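Annexin (Schistosoma mansoni, PDB 4MDU) binds acidic phospholipid membranes in a calcium-dependent manner, aggregates liposomes when calcium is present, and takes part in host-parasite interaction and worm reproduction. Local coordinates at residues B[110-115]-B[312-317]; B[118-123]-B[129-134]; B[135-140]-B[295-300]; B[164-169]-B[184-189]. All blocks are in the same frame, centred on the assembly; numbering follows the deposited sequence.

Contacts 2 and 4 lie within annexin repeat 2, whereas contacts 1 and 3 tie that repeat to repeat 4. Contacts 1 and 2 share helix 109-122, and their centres are about 11 Å apart; the salt bridge from Arg314 NE to Glu133 OE2, 2.7 Å long, joins them. Contact 3 takes over at the last turn of helix 128-136 and the residues that follow, about 12 Å from contact 2 between centres. Contact 2 also holds Met121 and Gly123 of a calcium site, and Met121 CE reaches Leu166 CD1 of contact 4 at 3.6 Å. Phe135 of contact 3 packs its CZ against Val186 CG2 of contact 4 at 3.5 Å.

Contact 1: residues B[110-115]-B[312-317]; sequences PYMLAK and LMRLLI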
loop_
_atom_site.group_PDB
_atom_site.type_symbol
_atom_site.label_atom_id
_atom_site.label_comp_id
_atom_site.label_asym_id
_atom_site.label_seq_id
_atom_site.Cartn_x
_atom_site.Cartn_y
_atom_site.Cartn_z
ATOM N N PRO B 110 22.920 7.283 -9.659
ATOM C CA PRO B 110 22.570 5.875 -9.876
ATOM C C PRO B 110 22.976 4.945 -8.732
ATOM O O PRO B 110 22.227 4.019 -8.430
ATOM C CB PRO B 110 23.314 5.509 -11.180
ATOM C CG PRO B 110 24.268 6.644 -11.438
ATOM C CD PRO B 110 23.658 7.855 -10.801
ATOM N N TYR B 111 24.123 5.164 -8.102
ATOM C CA TYR B 111 24.505 4.305 -6.969
ATOM C C TYR B 111 23.559 4.552 -5.789
ATOM O O TYR B 111 23.081 3.630 -5.094
ATOM C CB TYR B 111 25.941 4.599 -6.547
ATOM C CG TYR B 111 26.491 3.607 -5.547
ATOM C CD1 TYR B 111 26.415 3.843 -4.181
ATOM C CD2 TYR B 111 27.088 2.430 -5.974
ATOM C CE1 TYR B 111 26.923 2.932 -3.268
ATOM C CE2 TYR B 111 27.591 1.514 -5.068
ATOM C CZ TYR B 111 27.506 1.770 -3.718
ATOM O OH TYR B 111 28.019 0.851 -2.832
ATOM N N MET B 112 23.276 5.819 -5.564
ATOM C CA MET B 112 22.351 6.171 -4.494
ATOM C C MET B 112 21.006 5.474 -4.694
ATOM O O MET B 112 20.450 4.894 -3.764
ATOM C CB MET B 112 22.189 7.688 -4.402
ATOM C CG MET B 112 21.401 8.124 -3.184
ATOM S SD MET B 112 19.740 8.472 -3.716
ATOM C CE MET B 112 20.019 10.161 -4.154
ATOM N N LEU B 113 20.491 5.490 -5.917
ATOM C CA LEU B 113 19.209 4.846 -6.149
ATOM C C LEU B 113 19.353 3.339 -5.978
ATOM O O LEU B 113 18.475 2.676 -5.407
ATOM C CB LEU B 113 18.625 5.223 -7.513
ATOM C CG LEU B 113 18.264 6.704 -7.616
ATOM C CD1 LEU B 113 17.765 7.010 -9.021
ATOM C CD2 LEU B 113 17.227 7.088 -6.559
ATOM N N ALA B 114 20.462 2.786 -6.446
ATOM C CA ALA B 114 20.628 1.330 -6.357
ATOM C C ALA B 114 20.690 0.871 -4.889
ATOM O O ALA B 114 20.095 -0.129 -4.520
ATOM C CB ALA B 114 21.857 0.842 -7.165
ATOM N N LYS B 115 21.389 1.615 -4.048
ATOM C CA LYS B 115 21.435 1.258 -2.636
ATOM C C LYS B 115 20.032 1.226 -2.007
ATOM O O LYS B 115 19.678 0.276 -1.312
ATOM C CB LYS B 115 22.363 2.194 -1.870
ATOM C CG LYS B 115 23.537 1.483 -1.191
ATOM C CD LYS B 115 24.359 2.453 -0.343
ATOM C CE LYS B 115 25.526 1.766 0.343
ATOM N NZ LYS B 115 26.298 2.705 1.214
ATOM N N LEU B 312 12.063 11.141 1.701
ATOM C CA LEU B 312 12.038 12.598 1.676
ATOM C C LEU B 312 13.297 13.170 1.076
ATOM O O LEU B 312 13.240 14.016 0.174
ATOM C CB LEU B 312 11.840 13.175 3.086
ATOM C CG LEU B 312 11.912 14.702 3.157
ATOM C CD1 LEU B 312 10.863 15.369 2.273
ATOM C CD2 LEU B 312 11.743 15.171 4.618
ATOM N N MET B 313 14.443 12.726 1.585
ATOM C CA MET B 313 15.713 13.229 1.069
ATOM C C MET B 313 16.004 12.698 -0.358
ATOM O O MET B 313 16.551 13.428 -1.183
ATOM C CB MET B 313 16.880 12.979 2.063
ATOM C CG MET B 313 17.364 11.540 2.196
ATOM S SD MET B 313 18.799 11.342 3.303
ATOM C CE MET B 313 17.969 10.820 4.789
ATOM N N ARG B 314 15.619 11.454 -0.657
ATOM C CA ARG B 314 15.807 10.934 -2.020
ATOM C C ARG B 314 15.054 11.799 -3.029
ATOM O O ARG B 314 15.619 12.259 -4.022
ATOM C CB ARG B 314 15.359 9.480 -2.138
ATOM C CG ARG B 314 15.451 8.935 -3.589
ATOM C CD ARG B 314 15.229 7.418 -3.666
ATOM N NE ARG B 314 13.960 7.013 -3.076
ATOM C CZ ARG B 314 13.839 6.363 -1.921
ATOM N NH1 ARG B 314 14.918 5.999 -1.233
ATOM N NH2 ARG B 314 12.635 6.064 -1.456
ATOM N N LEU B 315 13.786 12.068 -2.738
ATOM C CA LEU B 315 12.960 12.866 -3.632
ATOM C C LEU B 315 13.506 14.273 -3.832
ATOM O O LEU B 315 13.638 14.739 -4.970
ATOM C CB LEU B 315 11.515 12.890 -3.150
ATOM C CG LEU B 315 10.840 11.532 -3.360
ATOM C CD1 LEU B 315 9.524 11.489 -2.645
ATOM C CD2 LEU B 315 10.680 11.180 -4.881
ATOM N N LEU B 316 13.844 14.936 -2.731
ATOM C CA LEU B 316 14.415 16.283 -2.782
ATOM C C LEU B 316 15.720 16.337 -3.590
ATOM O O LEU B 316 15.886 17.177 -4.478
ATOM C CB LEU B 316 14.653 16.786 -1.357
ATOM C CG LEU B 316 13.570 17.716 -0.791
ATOM C CD1 LEU B 316 12.251 17.591 -1.564
ATOM C CD2 LEU B 316 13.377 17.501 0.704
ATOM N N ILE B 317 16.652 15.455 -3.256
ATOM C CA ILE B 317 17.924 15.376 -3.964
ATOM C C ILE B 317 17.700 15.207 -5.469
ATOM O O ILE B 317 18.242 15.964 -6.281
ATOM C CB ILE B 317 18.775 14.199 -3.418
ATOM C CG1 ILE B 317 19.164 14.498 -1.956
ATOM C CG2 ILE B 317 20.005 13.933 -4.298
ATOM C CD1 ILE B 317 19.764 13.329 -1.226
#
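Met112 and Leu113 pack against Arg314 and Ile317 in a buried helix-to-helix contact between annexin repeats 2 and 4, close to the middle of the chain. The short helical segments 110-115 and 312-317 run nearly antiparallel, at 155°, but their axes come no closer than 11.8 Å. Long side chains are therefore needed to bridge them, and no hydrogen bond crosses. Met112 suits this role because its chain is unbranched and pliable: CG starts anti to the backbone N (chi1 -172°), and bends at the next two torsions bring the terminal methyl CE to Ile317 CG2 at 3.8 Å. On the way SD passes Arg314 CG at 4.3 Å. Beside it, the branch CD2 of Leu113 crosses the aliphatic shaft of Arg314 at an angle, 3.5 Å from Arg314 CD and 3.9 Å from Arg314 CG. Arginine serves here in two ways. Its methylenes supply apolar surface for leucine and methionine, while the bend at chi3 (56°) turns the charged end aside to the salt bridge with Glu133, which probably balances the charge of this buried side chain. This pairing of charges between repeats 2 and 4 is consistent with the polar central passage of other annexins. Around the contact, Gln104 of helix 96-106 touches both Met112 and Ile317, Ile134 of helix 128-136 lies against Leu113 and Arg314, and helix 140-156 packs on Ala114.

Contact 2: residues B[118-123]-B[129-134]; sequences YYAMKG and RVLIEI
Leu131 reaches from helix 128-136 to Ala120 and Met121 near the end of helix 109-122, and its side chain can be traced outward. From CB, a chi1 of -55° sets CG anti to the carbonyl carbon and leans the isobutyl group over toward the facing helix. CB and CG act as the stem, with CG still 4.7 Å from Ala120 CB. At the fork, CD1 runs alongside Met121, 4.4 Å from its CG. The other branch, CD2, does most of the touching: it meets Ala120 CB at 3.9 Å and Met121 CG at 4.2 Å, so one methyl touches two successive residues of the facing helix. Ala120 CB has a second partner in Val130 CG1, also at 3.9 Å. The alanine methyl thus touches both Val130 and Leu131. A small residue suits this spot, because the nearest CA atoms, those of Ala120 and Val130, are 6.5 Å apart and the axes of the two segments approach to 9.6 Å at 150°. The result is a nearly antiparallel helical hairpin, the first two helices of annexin repeat 2. Its connection begins where Gly123 leaves the helix, and a backbone bond between Ala120 and Asn127 spans the turn. Every contact across the pair is apolar. The packing thus joins the two helices through carbon atoms and makes no use of the backbone oxygens of Met121 and Gly123, both calcium-site residues; annexin sites of this kind usually bind the ion through such carbonyls.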
loop_
_atom_site.group_PDB
_atom_site.type_symbol
_atom_site.label_atom_id
_atom_site.label_comp_id
_atom_site.label_asym_id
_atom_site.label_seq_id
_atom_site.Cartn_x
_atom_site.Cartn_y
_atom_site.Cartn_z
ATOM N N TYR B 118 18.293 -1.834 -3.253
ATOM C CA TYR B 118 18.848 -2.950 -2.504
ATOM C C TYR B 118 18.165 -3.100 -1.143
ATOM O O TYR B 118 17.710 -4.182 -0.780
ATOM C CB TYR B 118 20.343 -2.733 -2.311
ATOM C CG TYR B 118 20.986 -3.780 -1.432
ATOM C CD1 TYR B 118 21.230 -3.536 -0.097
ATOM C CD2 TYR B 118 21.328 -5.017 -1.943
ATOM C CE1 TYR B 118 21.810 -4.489 0.701
ATOM C CE2 TYR B 118 21.908 -5.975 -1.155
ATOM C CZ TYR B 118 22.149 -5.708 0.165
ATOM O OH TYR B 118 22.726 -6.675 0.951
ATOM N N TYR B 119 18.075 -2.011 -0.384
ATOM C CA TYR B 119 17.438 -2.095 0.929
ATOM C C TYR B 119 15.933 -2.384 0.842
ATOM O O TYR B 119 15.369 -3.084 1.682
ATOM C CB TYR B 119 17.752 -0.848 1.776
ATOM C CG TYR B 119 19.196 -0.831 2.250
ATOM C CD1 TYR B 119 19.671 -1.836 3.090
ATOM C CD2 TYR B 119 20.089 0.167 1.849
ATOM C CE1 TYR B 119 20.983 -1.852 3.529
ATOM C CE2 TYR B 119 21.428 0.157 2.287
ATOM C CZ TYR B 119 21.858 -0.867 3.131
ATOM O OH TYR B 119 23.156 -0.932 3.595
ATOM N N ALA B 120 15.289 -1.871 -0.196
ATOM C CA ALA B 120 13.857 -2.093 -0.361
ATOM C C ALA B 120 13.543 -3.573 -0.580
ATOM O O ALA B 120 12.417 -4.030 -0.332
ATOM C CB ALA B 120 13.318 -1.256 -1.516
ATOM N N MET B 121 14.536 -4.326 -1.041
ATOM C CA MET B 121 14.317 -5.742 -1.329
ATOM C C MET B 121 15.003 -6.688 -0.339
ATOM O O MET B 121 14.458 -7.730 0.002
ATOM C CB MET B 121 14.714 -6.056 -2.774
ATOM C CG MET B 121 13.858 -5.317 -3.807
ATOM S SD MET B 121 14.322 -5.674 -5.506
ATOM C CE MET B 121 15.963 -4.963 -5.594
ATOM N N LYS B 122 16.182 -6.316 0.142
ATOM C CA LYS B 122 16.982 -7.233 0.943
ATOM C C LYS B 122 16.377 -7.524 2.320
ATOM O O LYS B 122 16.670 -8.549 2.928
ATOM C CB LYS B 122 18.408 -6.703 1.104
ATOM N N GLY B 123 15.541 -6.620 2.813
ATOM C CA GLY B 123 14.959 -6.790 4.128
ATOM C C GLY B 123 13.803 -7.775 4.169
ATOM O O GLY B 123 13.623 -8.608 3.273
ATOM N N ARG B 129 6.577 0.407 -2.382
ATOM C CA ARG B 129 6.357 1.835 -2.482
ATOM C C ARG B 129 7.615 2.508 -3.008
ATOM O O ARG B 129 7.550 3.431 -3.842
ATOM C CB ARG B 129 6.002 2.391 -1.104
ATOM C CG ARG B 129 5.733 3.874 -1.089
ATOM C CD ARG B 129 5.284 4.360 0.292
ATOM N NE ARG B 129 5.322 5.821 0.373
ATOM C CZ ARG B 129 4.648 6.555 1.254
ATOM N NH1 ARG B 129 3.853 5.978 2.149
ATOM N NH2 ARG B 129 4.766 7.874 1.237
ATOM N N VAL B 130 8.758 2.042 -2.510
ATOM C CA VAL B 130 10.056 2.537 -2.941
ATOM C C VAL B 130 10.384 2.058 -4.374
ATOM O O VAL B 130 10.949 2.804 -5.173
ATOM C CB VAL B 130 11.164 2.145 -1.925
ATOM C CG1 VAL B 130 12.557 2.421 -2.487
ATOM C CG2 VAL B 130 10.970 2.908 -0.612
ATOM N N LEU B 131 10.007 0.830 -4.714
ATOM C CA LEU B 131 10.255 0.348 -6.085
ATOM C C LEU B 131 9.439 1.173 -7.083
ATOM O O LEU B 131 9.966 1.668 -8.078
ATOM C CB LEU B 131 9.912 -1.139 -6.236
ATOM C CG LEU B 131 10.563 -2.120 -5.282
ATOM C CD1 LEU B 131 10.341 -3.596 -5.757
ATOM C CD2 LEU B 131 12.022 -1.776 -5.142
ATOM N N ILE B 132 8.153 1.357 -6.783
ATOM C CA ILE B 132 7.305 2.203 -7.617
ATOM C C ILE B 132 7.852 3.620 -7.751
ATOM O O ILE B 132 7.975 4.155 -8.856
ATOM C CB ILE B 132 5.884 2.283 -7.070
ATOM C CG1 ILE B 132 5.249 0.898 -7.061
ATOM C CG2 ILE B 132 5.065 3.242 -7.904
ATOM C CD1 ILE B 132 3.806 0.884 -6.635
ATOM N N GLU B 133 8.191 4.224 -6.619
ATOM C CA GLU B 133 8.687 5.601 -6.588
ATOM C C GLU B 133 9.935 5.807 -7.451
ATOM O O GLU B 133 10.051 6.781 -8.208
ATOM C CB GLU B 133 8.988 6.031 -5.133
ATOM C CG GLU B 133 9.586 7.438 -5.041
ATOM C CD GLU B 133 10.724 7.537 -4.035
ATOM O OE1 GLU B 133 10.518 7.141 -2.875
ATOM O OE2 GLU B 133 11.822 8.007 -4.407
ATOM N N ILE B 134 10.883 4.896 -7.312
ATOM C CA ILE B 134 12.142 4.985 -8.035
ATOM C C ILE B 134 12.018 4.587 -9.519
ATOM O O ILE B 134 12.380 5.366 -10.406
ATOM C CB ILE B 134 13.228 4.132 -7.337
ATOM C CG1 ILE B 134 13.603 4.777 -5.994
ATOM C CG2 ILE B 134 14.452 3.995 -8.239
ATOM C CD1 ILE B 134 14.724 4.068 -5.279
#

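Contact 3: residues B[135-140]-B[295-300]; sequences FTTLWN and AEWLHD
The indole of Trp297 meets Thr136 and Thr137 through the rim of its six-membered ring: both threonine methyls lie at the edge, near the ring plane, rather than over a face. In the annexin fold this joins the last turn of helix 128-136 and the residues that follow, in repeat 2, to helix 290-301 in repeat 4. The backbones are far apart, with 12.2 Å between the CA atoms of Thr136 and Trp297, a gap that a residue as long as tryptophan can span. A chi2 of -1° keeps CA close to the indole plane, on the side of CD1, and so sends the benzene part outward. Threonine is apt on the receiving side because each carries a methyl and a hydroxyl with separate tasks. The hydroxyl of Thr136 bonds to the carbonyl of Ile132 and that of Thr137 to the carbonyl of Ile134, which satisfies both inside the fold and leaves the methyls for the ring. Ala282 of helix 274-288 touches both Thr136 and Trp297, drawing repeat 3 into the same junction. Thr137 CG2 stands 4.1 Å from Trp297 CZ3, and Thr136 CG2 lies 4.0 Å from Trp297 CH2.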
loop_
_atom_site.group_PDB
_atom_site.type_symbol
_atom_site.label_atom_id
_atom_site.label_comp_id
_atom_site.label_asym_id
_atom_site.label_seq_id
_atom_site.Cartn_x
_atom_site.Cartn_y
_atom_site.Cartn_z
ATOM N N PHE B 135 11.484 3.400 -9.794
ATOM C CA PHE B 135 11.401 2.935 -11.184
ATOM C C PHE B 135 10.583 3.860 -12.063
ATOM O O PHE B 135 10.949 4.128 -13.210
ATOM C CB PHE B 135 10.844 1.517 -11.256
ATOM C CG PHE B 135 11.788 0.488 -10.730
ATOM C CD1 PHE B 135 13.155 0.670 -10.852
ATOM C CD2 PHE B 135 11.319 -0.648 -10.097
ATOM C CE1 PHE B 135 14.049 -0.281 -10.360
ATOM C CE2 PHE B 135 12.203 -1.607 -9.603
ATOM C CZ PHE B 135 13.566 -1.419 -9.728
ATOM N N THR B 136 9.465 4.343 -11.528
ATOM C CA THR B 136 8.654 5.328 -12.238
ATOM C C THR B 136 9.503 6.456 -12.817
ATOM O O THR B 136 9.260 6.909 -13.936
ATOM C CB THR B 136 7.578 5.922 -11.314
ATOM O OG1 THR B 136 6.554 4.943 -11.106
ATOM C CG2 THR B 136 6.967 7.142 -11.928
ATOM N N THR B 137 10.515 6.888 -12.066
ATOM C CA THR B 137 11.274 8.080 -12.435
ATOM C C THR B 137 12.516 7.827 -13.297
ATOM O O THR B 137 13.279 8.754 -13.568
ATOM C CB THR B 137 11.719 8.864 -11.184
ATOM O OG1 THR B 137 12.704 8.093 -10.481
ATOM C CG2 THR B 137 10.534 9.116 -10.270
ATOM N N LEU B 138 12.728 6.594 -13.742
ATOM C CA LEU B 138 13.922 6.310 -14.538
ATOM C C LEU B 138 13.578 5.977 -15.977
ATOM O O LEU B 138 12.783 5.069 -16.240
ATOM C CB LEU B 138 14.728 5.153 -13.933
ATOM C CG LEU B 138 15.277 5.386 -12.521
ATOM C CD1 LEU B 138 15.802 4.084 -11.930
ATOM C CD2 LEU B 138 16.363 6.465 -12.533
ATOM N N TRP B 139 14.188 6.688 -16.914
ATOM C CA TRP B 139 14.061 6.264 -18.303
ATOM C C TRP B 139 15.156 5.251 -18.665
ATOM O O TRP B 139 15.989 4.887 -17.826
ATOM C CB TRP B 139 14.000 7.446 -19.275
ATOM C CG TRP B 139 12.993 7.182 -20.354
ATOM C CD1 TRP B 139 13.249 6.856 -21.664
ATOM C CD2 TRP B 139 11.560 7.165 -20.209
ATOM N NE1 TRP B 139 12.066 6.662 -22.337
ATOM C CE2 TRP B 139 11.017 6.837 -21.467
ATOM C CE3 TRP B 139 10.687 7.411 -19.141
ATOM C CZ2 TRP B 139 9.641 6.755 -21.689
ATOM C CZ3 TRP B 139 9.315 7.325 -19.366
ATOM C CH2 TRP B 139 8.810 6.998 -20.631
ATOM N N ASN B 140 15.140 4.786 -19.908
ATOM C CA ASN B 140 15.930 3.623 -20.298
ATOM C C ASN B 140 17.401 3.636 -19.879
ATOM O O ASN B 140 17.885 2.694 -19.238
ATOM C CB ASN B 140 15.789 3.366 -21.809
ATOM C CG ASN B 140 14.385 2.930 -22.190
ATOM O OD1 ASN B 140 13.639 2.406 -21.353
ATOM N ND2 ASN B 140 14.008 3.154 -23.454
ATOM N N ALA B 295 4.314 15.948 -5.244
ATOM C CA ALA B 295 4.001 16.741 -4.045
ATOM C C ALA B 295 3.352 15.827 -3.031
ATOM O O ALA B 295 3.660 15.896 -1.849
ATOM C CB ALA B 295 3.087 17.938 -4.367
ATOM N N GLU B 296 2.478 14.939 -3.506
ATOM C CA GLU B 296 1.827 13.965 -2.628
ATOM C C GLU B 296 2.819 12.938 -2.102
ATOM O O GLU B 296 2.756 12.539 -0.946
ATOM C CB GLU B 296 0.678 13.254 -3.347
ATOM C CG GLU B 296 -0.381 14.201 -3.842
ATOM C CD GLU B 296 -1.349 13.530 -4.783
ATOM O OE1 GLU B 296 -1.411 12.279 -4.771
ATOM O OE2 GLU B 296 -2.038 14.255 -5.538
ATOM N N TRP B 297 3.738 12.506 -2.955
ATOM C CA TRP B 297 4.779 11.599 -2.499
ATOM C C TRP B 297 5.583 12.227 -1.364
ATOM O O TRP B 297 5.862 11.588 -0.355
ATOM C CB TRP B 297 5.727 11.246 -3.643
ATOM C CG TRP B 297 5.187 10.267 -4.632
ATOM C CD1 TRP B 297 3.964 9.657 -4.615
ATOM C CD2 TRP B 297 5.871 9.766 -5.794
ATOM N NE1 TRP B 297 3.836 8.823 -5.709
ATOM C CE2 TRP B 297 4.995 8.860 -6.439
ATOM C CE3 TRP B 297 7.138 10.002 -6.351
ATOM C CZ2 TRP B 297 5.343 8.181 -7.608
ATOM C CZ3 TRP B 297 7.494 9.316 -7.510
ATOM C CH2 TRP B 297 6.593 8.418 -8.128
ATOM N N LEU B 298 5.985 13.476 -1.559
ATOM C CA LEU B 298 6.723 14.191 -0.535
ATOM C C LEU B 298 5.899 14.287 0.763
ATOM O O LEU B 298 6.399 13.992 1.846
ATOM C CB LEU B 298 7.131 15.566 -1.066
ATOM C CG LEU B 298 8.303 15.528 -2.050
ATOM C CD1 LEU B 298 8.409 16.812 -2.854
ATOM C CD2 LEU B 298 9.596 15.265 -1.282
ATOM N N HIS B 299 4.627 14.662 0.636
ATOM C CA HIS B 299 3.713 14.731 1.781
ATOM C C HIS B 299 3.672 13.404 2.540
ATOM O O HIS B 299 3.786 13.367 3.763
ATOM C CB HIS B 299 2.298 15.108 1.311
ATOM C CG HIS B 299 1.331 15.335 2.428
ATOM N ND1 HIS B 299 1.303 16.506 3.160
ATOM C CD2 HIS B 299 0.364 14.544 2.946
ATOM C CE1 HIS B 299 0.357 16.425 4.076
ATOM N NE2 HIS B 299 -0.227 15.243 3.970
ATOM N N ASP B 300 3.524 12.301 1.812
ATOM C CA ASP B 300 3.407 11.020 2.484
ATOM C C ASP B 300 4.740 10.581 3.075
ATOM O O ASP B 300 4.782 9.755 3.980
ATOM C CB ASP B 300 2.812 9.973 1.545
ATOM C CG ASP B 300 1.411 10.340 1.116
ATOM O OD1 ASP B 300 0.853 11.280 1.726
ATOM O OD2 ASP B 300 0.867 9.716 0.180
#

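Contact 4: residues B[164-169]-B[184-189]; sequences RSLVTD and SLVQAE
Val167 and Val186 face each other with their CA atoms 7.5 Å apart, where the short helix 166-169 meets the end of helix 177-187. Both belong to annexin repeat 2. Ser165 occupies the N-cap of the first helix, and its backbone N-H is taken by Thr168 OG1 at 2.6 Å, as in one half of a capping box; serine and threonine are well suited to such a helix start. The second helix closes at Ala188, which turns to a positive phi of 59° while its N bonds to Leu185 O. Across the gap the side chains meet through methyls alone. Val186 CG1, anti to its own backbone N (chi1 172°), is the shared partner: it presses on Val167 CG2 at 3.5 Å, a snug approach for two methyl carbons, and lies 4.2 Å from Leu166 CD2. The two valine side chains point past each other, side by side, and their short beta-branched form suits the spacing of the backbones. Leu166 is the buried member, touching Met143, Tyr150 and Phe135, whereas Val167 is exposed and about 6 Å, side chain to side chain, from the calcium-site residue Glu173. A salt bridge also links the two ends of segment 164-169. Asp169 OD2 bonds to the hydroxyl of Tyr150, while its partner oxygen OD1 receives Arg164 NE on the syn lone pair, nearly in the guanidinium plane, at 2.9 Å and 156°.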
loop_
_atom_site.group_PDB
_atom_site.type_symbol
_atom_site.label_atom_id
_atom_site.label_comp_id
_atom_site.label_asym_id
_atom_site.label_seq_id
_atom_site.Cartn_x
_atom_site.Cartn_y
_atom_site.Cartn_z
ATOM N N ARG B 164 24.651 -12.301 -9.958
ATOM C CA ARG B 164 23.431 -11.795 -9.333
ATOM C C ARG B 164 23.232 -10.332 -9.723
ATOM O O ARG B 164 24.199 -9.568 -9.778
ATOM C CB ARG B 164 23.535 -11.932 -7.816
ATOM C CG ARG B 164 22.361 -11.383 -7.033
ATOM C CD ARG B 164 22.310 -11.988 -5.635
ATOM N NE ARG B 164 21.446 -11.231 -4.734
ATOM C CZ ARG B 164 21.877 -10.604 -3.644
ATOM N NH1 ARG B 164 23.164 -10.652 -3.314
ATOM N NH2 ARG B 164 21.024 -9.927 -2.878
ATOM N N SER B 165 21.986 -9.946 -9.999
ATOM C CA SER B 165 21.696 -8.597 -10.478
ATOM C C SER B 165 20.403 -8.014 -9.896
ATOM O O SER B 165 19.693 -8.672 -9.131
ATOM C CB SER B 165 21.559 -8.617 -11.992
ATOM O OG SER B 165 20.231 -8.973 -12.327
ATOM N N LEU B 166 20.086 -6.783 -10.291
ATOM C CA LEU B 166 18.846 -6.142 -9.862
ATOM C C LEU B 166 17.645 -7.027 -10.172
ATOM O O LEU B 166 16.806 -7.256 -9.313
ATOM C CB LEU B 166 18.684 -4.750 -10.496
ATOM C CG LEU B 166 17.390 -3.971 -10.194
ATOM C CD1 LEU B 166 17.232 -3.699 -8.688
ATOM C CD2 LEU B 166 17.333 -2.659 -10.965
ATOM N N VAL B 167 17.547 -7.524 -11.401
ATOM C CA VAL B 167 16.395 -8.359 -11.756
ATOM C C VAL B 167 16.343 -9.672 -10.972
ATOM O O VAL B 167 15.265 -10.154 -10.615
ATOM C CB VAL B 167 16.316 -8.654 -13.276
ATOM C CG1 VAL B 167 15.134 -9.547 -13.560
ATOM C CG2 VAL B 167 16.177 -7.364 -14.063
ATOM N N THR B 168 17.511 -10.242 -10.696
ATOM C CA THR B 168 17.584 -11.434 -9.855
ATOM C C THR B 168 16.841 -11.226 -8.546
ATOM O O THR B 168 16.164 -12.125 -8.047
ATOM C CB THR B 168 19.030 -11.787 -9.460
ATOM O OG1 THR B 168 19.927 -11.508 -10.537
ATOM C CG2 THR B 168 19.120 -13.246 -9.071
ATOM N N ASP B 169 16.993 -10.038 -7.980
ATOM C CA ASP B 169 16.449 -9.755 -6.656
ATOM C C ASP B 169 14.956 -9.438 -6.680
ATOM O O ASP B 169 14.238 -9.643 -5.688
ATOM C CB ASP B 169 17.235 -8.618 -6.009
ATOM C CG ASP B 169 18.574 -9.082 -5.478
ATOM O OD1 ASP B 169 18.799 -10.307 -5.461
ATOM O OD2 ASP B 169 19.391 -8.238 -5.060
ATOM N N SER B 184 8.834 -4.858 -16.530
ATOM C CA SER B 184 8.873 -4.186 -17.829
ATOM C C SER B 184 9.588 -2.841 -17.738
ATOM O O SER B 184 10.334 -2.475 -18.644
ATOM C CB SER B 184 7.473 -4.009 -18.425
ATOM O OG SER B 184 6.779 -2.941 -17.812
ATOM N N LEU B 185 9.378 -2.107 -16.645
ATOM C CA LEU B 185 10.144 -0.887 -16.453
ATOM C C LEU B 185 11.638 -1.195 -16.364
ATOM O O LEU B 185 12.469 -0.512 -16.968
ATOM C CB LEU B 185 9.695 -0.113 -15.196
ATOM C CG LEU B 185 8.270 0.442 -15.179
ATOM C CD1 LEU B 185 8.009 1.232 -13.895
ATOM C CD2 LEU B 185 7.990 1.305 -16.424
ATOM N N VAL B 186 11.988 -2.207 -15.585
ATOM C CA VAL B 186 13.396 -2.545 -15.405
ATOM C C VAL B 186 14.005 -3.098 -16.718
ATOM O O VAL B 186 15.209 -3.028 -16.941
ATOM C CB VAL B 186 13.574 -3.519 -14.240
ATOM C CG1 VAL B 186 14.997 -4.036 -14.174
ATOM C CG2 VAL B 186 13.195 -2.814 -12.918
ATOM N N GLN B 187 13.160 -3.604 -17.605
ATOM C CA GLN B 187 13.623 -3.978 -18.947
ATOM C C GLN B 187 14.348 -2.824 -19.656
ATOM O O GLN B 187 15.214 -3.060 -20.490
ATOM C CB GLN B 187 12.455 -4.437 -19.824
ATOM C CG GLN B 187 11.707 -5.651 -19.319
ATOM C CD GLN B 187 12.543 -6.915 -19.348
ATOM O OE1 GLN B 187 13.684 -6.912 -19.816
ATOM N NE2 GLN B 187 11.976 -8.009 -18.846
ATOM N N ALA B 188 13.974 -1.585 -19.342
ATOM C CA ALA B 188 14.569 -0.417 -20.005
ATOM C C ALA B 188 14.347 -0.450 -21.523
ATOM O O ALA B 188 15.267 -0.156 -22.299
ATOM C CB ALA B 188 16.076 -0.336 -19.697
ATOM N N GLU B 189 13.144 -0.840 -21.948
ATOM C CA GLU B 189 12.786 -0.759 -23.361
ATOM C C GLU B 189 11.537 0.083 -23.556
ATOM O O GLU B 189 10.658 -0.274 -24.339
ATOM C CB GLU B 189 12.595 -2.152 -23.968
ATOM C CG GLU B 189 13.910 -2.890 -24.211
ATOM C CD GLU B 189 13.692 -4.282 -24.781
ATOM O OE1 GLU B 189 12.938 -4.398 -25.772
ATOM O OE2 GLU B 189 14.275 -5.254 -24.248
#